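Local coordinates for macrophage migration inhibitory factor (Plasmodium berghei, PDB 2WKB), which belongs to the macrophage migration inhibitory factor family, small cytokine-like alpha/beta proteins that assemble as homotrimers, at residues 81-84 with 85-89; 10-13 with 14-17. All coordinates share one frame; numbering follows the deposited sequence.

Interaction 1: 81-84 with 85-89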
ATOM      1  N   THR E  81     -11.150 -11.933  12.278  1.00 13.87           N
ATOM      2  CA  THR E  81     -12.351 -11.106  12.561  1.00 16.23           C
ATOM      3  C   THR E  81     -12.564 -11.083  14.101  1.00 15.72           C
ATOM      4  O   THR E  81     -12.831  -9.975  14.693  1.00 15.90           O
ATOM      5  CB  THR E  81     -13.578 -11.634  11.837  1.00 13.71           C
ATOM      6  OG1 THR E  81     -13.334 -11.588  10.429  1.00 17.14           O
ATOM      7  CG2 THR E  81     -14.854 -10.789  12.119  1.00 17.61           C
ATOM      8  N   LYS E  82     -12.471 -12.228  14.729  1.00 17.02           N
ATOM      9  CA  LYS E  82     -12.631 -12.318  16.207  1.00 19.66           C
ATOM     10  C   LYS E  82     -11.609 -11.534  17.009  1.00 21.24           C
ATOM     11  O   LYS E  82     -11.978 -10.743  17.920  1.00 19.56           O
ATOM     12  CB  LYS E  82     -12.624 -13.767  16.705  1.00 21.45           C
ATOM     13  CG  LYS E  82     -13.606 -14.638  16.031  1.00 26.18           C
ATOM     14  CD  LYS E  82     -15.027 -14.444  16.450  1.00 36.00           C
ATOM     15  CE  LYS E  82     -15.760 -15.807  16.280  1.00 40.93           C
ATOM     16  NZ  LYS E  82     -16.412 -16.002  14.918  1.00 35.86           N
ATOM     17  N   ILE E  83     -10.336 -11.662  16.638  1.00 18.72           N
ATOM     18  CA  ILE E  83      -9.298 -10.845  17.225  1.00 18.76           C
ATOM     19  C   ILE E  83      -9.572  -9.325  17.066  1.00 17.59           C
ATOM     20  O   ILE E  83      -9.446  -8.516  18.038  1.00 18.74           O
ATOM     21  CB  ILE E  83      -7.911 -11.165  16.609  1.00 19.15           C
ATOM     22  CG1 ILE E  83      -7.462 -12.586  17.015  1.00 17.52           C
ATOM     23  CG2 ILE E  83      -6.858 -10.074  16.997  1.00 20.07           C
ATOM     24  CD1 ILE E  83      -6.250 -13.135  16.155  1.00 15.83           C
ATOM     25  N   LEU E  84      -9.943  -8.882  15.880  1.00 16.77           N
ATOM     26  CA  LEU E  84     -10.143  -7.425  15.745  1.00 16.41           C
ATOM     27  C   LEU E  84     -11.431  -6.920  16.451  1.00 20.37           C
ATOM     28  O   LEU E  84     -11.455  -5.802  17.007  1.00 20.51           O
ATOM     29  CB  LEU E  84     -10.255  -7.044  14.264  1.00 16.81           C
ATOM     30  CG  LEU E  84      -9.015  -7.368  13.474  1.00 14.97           C
ATOM     31  CD1 LEU E  84      -9.342  -7.116  11.986  1.00 18.77           C
ATOM     32  CD2 LEU E  84      -7.847  -6.484  13.907  1.00 17.01           C
ATOM     33  N   SER E  85     -12.504  -7.693  16.391  1.00 22.74           N
ATOM     34  CA  SER E  85     -13.707  -7.228  17.033  1.00 27.36           C
ATOM     35  C   SER E  85     -13.468  -7.206  18.575  1.00 28.70           C
ATOM     36  O   SER E  85     -13.999  -6.324  19.264  1.00 29.22           O
ATOM     37  CB  SER E  85     -14.923  -8.059  16.630  1.00 27.32           C
ATOM     38  OG  SER E  85     -14.761  -9.346  17.128  1.00 35.25           O
ATOM     39  N   ASN E  86     -12.637  -8.109  19.091  1.00 27.11           N
ATOM     40  CA  ASN E  86     -12.200  -8.072  20.491  1.00 31.51           C
ATOM     41  C   ASN E  86     -11.345  -6.842  20.796  1.00 31.50           C
ATOM     42  O   ASN E  86     -11.748  -5.975  21.615  1.00 34.19           O
ATOM     43  CB  ASN E  86     -11.536  -9.424  20.919  1.00 31.42           C
ATOM     44  CG  ASN E  86     -11.005  -9.406  22.387  1.00 38.91           C
ATOM     45  OD1 ASN E  86     -11.613  -8.781  23.261  1.00 41.22           O
ATOM     46  ND2 ASN E  86      -9.871 -10.095  22.642  1.00 40.81           N
ATOM     47  N   HIS E  87     -10.200  -6.700  20.143  1.00 30.07           N
ATOM     48  CA  HIS E  87      -9.260  -5.636  20.477  1.00 30.50           C
ATOM     49  C   HIS E  87      -9.664  -4.218  20.023  1.00 30.12           C
ATOM     50  O   HIS E  87      -9.321  -3.214  20.683  1.00 29.22           O
ATOM     51  CB  HIS E  87      -7.851  -5.961  19.940  1.00 30.81           C
ATOM     52  CG  HIS E  87      -7.171  -7.078  20.669  1.00 36.48           C
ATOM     53  ND1 HIS E  87      -6.689  -6.938  21.955  1.00 41.91           N
ATOM     54  CD2 HIS E  87      -6.931  -8.365  20.313  1.00 39.54           C
ATOM     55  CE1 HIS E  87      -6.177  -8.094  22.357  1.00 43.98           C
ATOM     56  NE2 HIS E  87      -6.306  -8.974  21.377  1.00 40.15           N
ATOM     57  N   LEU E  88     -10.343  -4.116  18.874  1.00 28.13           N
ATOM     58  CA  LEU E  88     -10.606  -2.798  18.280  1.00 27.09           C
ATOM     59  C   LEU E  88     -12.034  -2.366  18.350  1.00 25.81           C
ATOM     60  O   LEU E  88     -12.361  -1.250  17.900  1.00 26.30           O
ATOM     61  CB  LEU E  88     -10.155  -2.737  16.830  1.00 26.85           C
ATOM     62  CG  LEU E  88      -8.648  -2.479  16.582  1.00 29.18           C
ATOM     63  CD1 LEU E  88      -7.698  -3.412  17.296  1.00 32.92           C
ATOM     64  CD2 LEU E  88      -8.444  -2.593  15.087  1.00 31.15           C
ATOM     65  N   SER E  89     -12.856  -3.250  18.896  1.00 26.17           N
ATOM     66  CA  SER E  89     -14.321  -3.178  18.951  1.00 28.71           C
ATOM     67  C   SER E  89     -14.951  -2.805  17.630  1.00 28.79           C
ATOM     68  O   SER E  89     -15.946  -2.081  17.608  1.00 29.91           O
ATOM     69  CB  SER E  89     -14.817  -2.212  20.033  1.00 29.76           C
ATOM     70  OG  SER E  89     -13.954  -2.228  21.156  1.00 32.72           O
TER
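H87 rests against I83 one turn back along helix 73-88, the two side chains lying alongside each other and pointing the same way. Its CB sits 3.6 Å from I83 O, which also takes the H87 N-H in a nearly straight bond, 2.9 Å from H87 N to I83 O (177° at the hydrogen). With CG anti to the carbonyl carbon (chi1 -71°), the imidazole runs back along the helix, and its CD2 comes to 3.7 Å from the CG2 methyl of I83. N86 ND2 lies over one ring face, 3.9 Å above its plane and offset toward the rim. At the tip, NE2 is hydrogen-bonded to E22 on helix 13-31, so histidine offers a ring carbon to the isoleucine methyl and a polar nitrogen to the neighbouring helix.

S85 folds its hydroxyl back onto the preceding turn. With OG between the backbone N and the carbonyl carbon (chi1 66°), it lies 3.2 Å from T81 O and 3.2 Å from K82 O; its single proton can serve one of them at a time. A short polar arm suits this partly exposed side, reaching carbonyls already bonded to backbone N-H groups. On the buried side, L84 and L88 run side by side, meeting CD2 to CD2 at 4.1 Å. Their branched apolar ends suit the sheet beneath, where both touch C58 and L84 also reaches V60 and V95. The backbone repeats the i to i+4 bond through L88 N to L84 O, 2.8 Å, before S89 departs from helical geometry with a positive phi. A helix with one apolar face on the sheet is characteristic of a beta-alpha-beta crossover, here strand 58-63, helix 73-88 and strand 95-100 of the MIF fold.

Interaction 2: 10-13 with 14-17; sequences SIPD and DKAQ
The carbonyl oxygen of P12 receives the N-H of A16, with 2.9 Å between P12 O and A16 N and an angle of 165° at the hydrogen. One residue further on, D13 O takes the N-H of Q17 in the same manner, again at 2.9 Å from D13 O to Q17 N. Both carbonyls are well aimed, their donors coming in nearly along the C=O axis. On either side of these bonds, I11 N is hydrogen-bonded to Y42 OH and K15 O to T19 OG1.

This is the N-terminal start of helix 13-31, with P12 at the N-cap. Proline is compatible with this place: it brings no N-H of its own, and its ring restricts phi (-71°) where the loop turns into the helix. The acidic D13 and D14 follow in the first turn, where negative charge would probably be favoured by the helix dipole. D13 also looks outward across the trimer: OD2 forms a salt bridge with K46 of the third subunit, and OD1 accepts a hydrogen bond from N47 of that subunit.

The aliphatic part of K15 crosses I11 at about a right angle, CD lying 3.8 Å from I11 CG2, and its CB touches the proline ring, 3.9 Å from P12 CD. With CG anti to the backbone N (chi1 -179°), the chain extends away from its own helix, and NZ is hydrogen-bonded to the carbonyl oxygen of H87. I11 turns CD1 toward the helix, 3.7 Å from A16 CA; the short side chain of alanine lets the isoleucine tip come this close to the backbone.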
ATOM      1  N   SER E  10      -8.185   4.211  15.778  1.00 13.40           N
ATOM      2  CA  SER E  10      -6.956   4.712  16.445  1.00 15.30           C
ATOM      3  C   SER E  10      -6.608   3.933  17.728  1.00 15.74           C
ATOM      4  O   SER E  10      -7.419   3.896  18.706  1.00 15.59           O
ATOM      5  CB  SER E  10      -7.235   6.206  16.857  1.00 16.21           C
ATOM      6  OG  SER E  10      -6.055   6.746  17.519  1.00 17.09           O
ATOM      7  N   ILE E  11      -5.441   3.287  17.765  1.00 14.28           N
ATOM      8  CA  ILE E  11      -5.040   2.540  18.972  1.00 15.92           C
ATOM      9  C   ILE E  11      -3.561   2.844  19.271  1.00 15.62           C
ATOM     10  O   ILE E  11      -2.766   3.148  18.369  1.00 17.37           O
ATOM     11  CB  ILE E  11      -5.176   1.018  18.868  1.00 15.02           C
ATOM     12  CG1 ILE E  11      -4.430   0.565  17.613  1.00 14.77           C
ATOM     13  CG2 ILE E  11      -6.666   0.603  18.899  1.00 18.73           C
ATOM     14  CD1 ILE E  11      -4.493  -0.982  17.448  1.00 12.62           C
ATOM     15  N   PRO E  12      -3.183   2.714  20.546  1.00 16.37           N
ATOM     16  CA  PRO E  12      -1.805   3.013  20.853  1.00 17.30           C
ATOM     17  C   PRO E  12      -0.853   1.956  20.320  1.00 17.61           C
ATOM     18  O   PRO E  12      -1.264   0.808  20.065  1.00 15.77           O
ATOM     19  CB  PRO E  12      -1.742   2.994  22.410  1.00 18.29           C
ATOM     20  CG  PRO E  12      -3.165   2.795  22.906  1.00 19.37           C
ATOM     21  CD  PRO E  12      -4.027   2.380  21.723  1.00 19.18           C
ATOM     22  N   ASP E  13       0.415   2.328  20.228  1.00 17.50           N
ATOM     23  CA  ASP E  13       1.473   1.394  19.791  1.00 18.40           C
ATOM     24  C   ASP E  13       1.478   0.060  20.506  1.00 19.20           C
ATOM     25  O   ASP E  13       1.582  -0.984  19.846  1.00 15.62           O
ATOM     26  CB  ASP E  13       2.877   2.023  19.926  1.00 19.34           C
ATOM     27  CG  ASP E  13       3.058   3.250  19.038  1.00 21.30           C
ATOM     28  OD1 ASP E  13       2.298   3.417  18.060  1.00 18.57           O
ATOM     29  OD2 ASP E  13       3.983   4.055  19.262  1.00 22.92           O
ATOM     30  N   ASP E  14       1.446   0.054  21.857  1.00 19.25           N
ATOM     31  CA  ASP E  14       1.446  -1.249  22.528  1.00 20.24           C
ATOM     32  C   ASP E  14       0.284  -2.134  22.166  1.00 19.90           C
ATOM     33  O   ASP E  14       0.472  -3.359  22.008  1.00 17.79           O
ATOM     34  CB  ASP E  14       1.540  -1.208  24.093  1.00 21.98           C
ATOM     35  CG  ASP E  14       2.875  -0.656  24.607  1.00 30.34           C
ATOM     36  OD1 ASP E  14       3.872  -0.582  23.851  1.00 31.29           O
ATOM     37  OD2 ASP E  14       2.898  -0.270  25.815  1.00 37.33           O
ATOM     38  N   LYS E  15      -0.908  -1.550  22.046  1.00 16.89           N
ATOM     39  CA  LYS E  15      -2.057  -2.336  21.672  1.00 18.10           C
ATOM     40  C   LYS E  15      -1.945  -2.834  20.189  1.00 15.64           C
ATOM     41  O   LYS E  15      -2.351  -3.940  19.891  1.00 15.40           O
ATOM     42  CB  LYS E  15      -3.314  -1.485  21.774  1.00 17.88           C
ATOM     43  CG  LYS E  15      -4.531  -2.262  21.432  1.00 22.99           C
ATOM     44  CD  LYS E  15      -5.828  -1.519  21.892  1.00 29.66           C
ATOM     45  CE  LYS E  15      -6.807  -2.514  22.450  1.00 33.94           C
ATOM     46  NZ  LYS E  15      -8.091  -1.771  22.611  1.00 35.92           N
ATOM     47  N   ALA E  16      -1.429  -1.997  19.330  1.00 14.84           N
ATOM     48  CA  ALA E  16      -1.165  -2.413  17.908  1.00 14.48           C
ATOM     49  C   ALA E  16      -0.182  -3.604  17.889  1.00 15.17           C
ATOM     50  O   ALA E  16      -0.416  -4.590  17.181  1.00 15.76           O
ATOM     51  CB  ALA E  16      -0.565  -1.233  17.102  1.00 13.82           C
ATOM     52  N   GLN E  17       0.917  -3.518  18.657  1.00 14.17           N
ATOM     53  CA  GLN E  17       1.891  -4.636  18.754  1.00 14.84           C
ATOM     54  C   GLN E  17       1.213  -5.886  19.213  1.00 15.31           C
ATOM     55  O   GLN E  17       1.407  -6.913  18.633  1.00 13.11           O
ATOM     56  CB  GLN E  17       3.122  -4.275  19.626  1.00 14.36           C
ATOM     57  CG  GLN E  17       3.932  -3.146  19.004  1.00 16.06           C
ATOM     58  CD  GLN E  17       4.461  -3.540  17.572  1.00 16.66           C
ATOM     59  OE1 GLN E  17       4.143  -2.871  16.558  1.00 19.37           O
ATOM     60  NE2 GLN E  17       5.197  -4.608  17.503  1.00 12.24           N
TER

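How the interactions relate
From the N terminus, the chain leaves strand 4-7, passes through the loop and enters helix 13-31 at interaction 2; much later, after strand 58-63, it runs along helix 73-88 to interaction 1. Each contact is local, closing single helical turns, so they follow in series and neither nest nor cross. In space, the start of the first helix lies beside the end of the second, with contact centres about 13 Å apart. L88 CD1 and I11 CD1 pack at 4.0 Å, beside the bond from K15 NZ to the backbone oxygen of H87. Together they tie the loop and first turn of helix 13-31 to the end of helix 73-88, while interaction 2 also faces the third subunit.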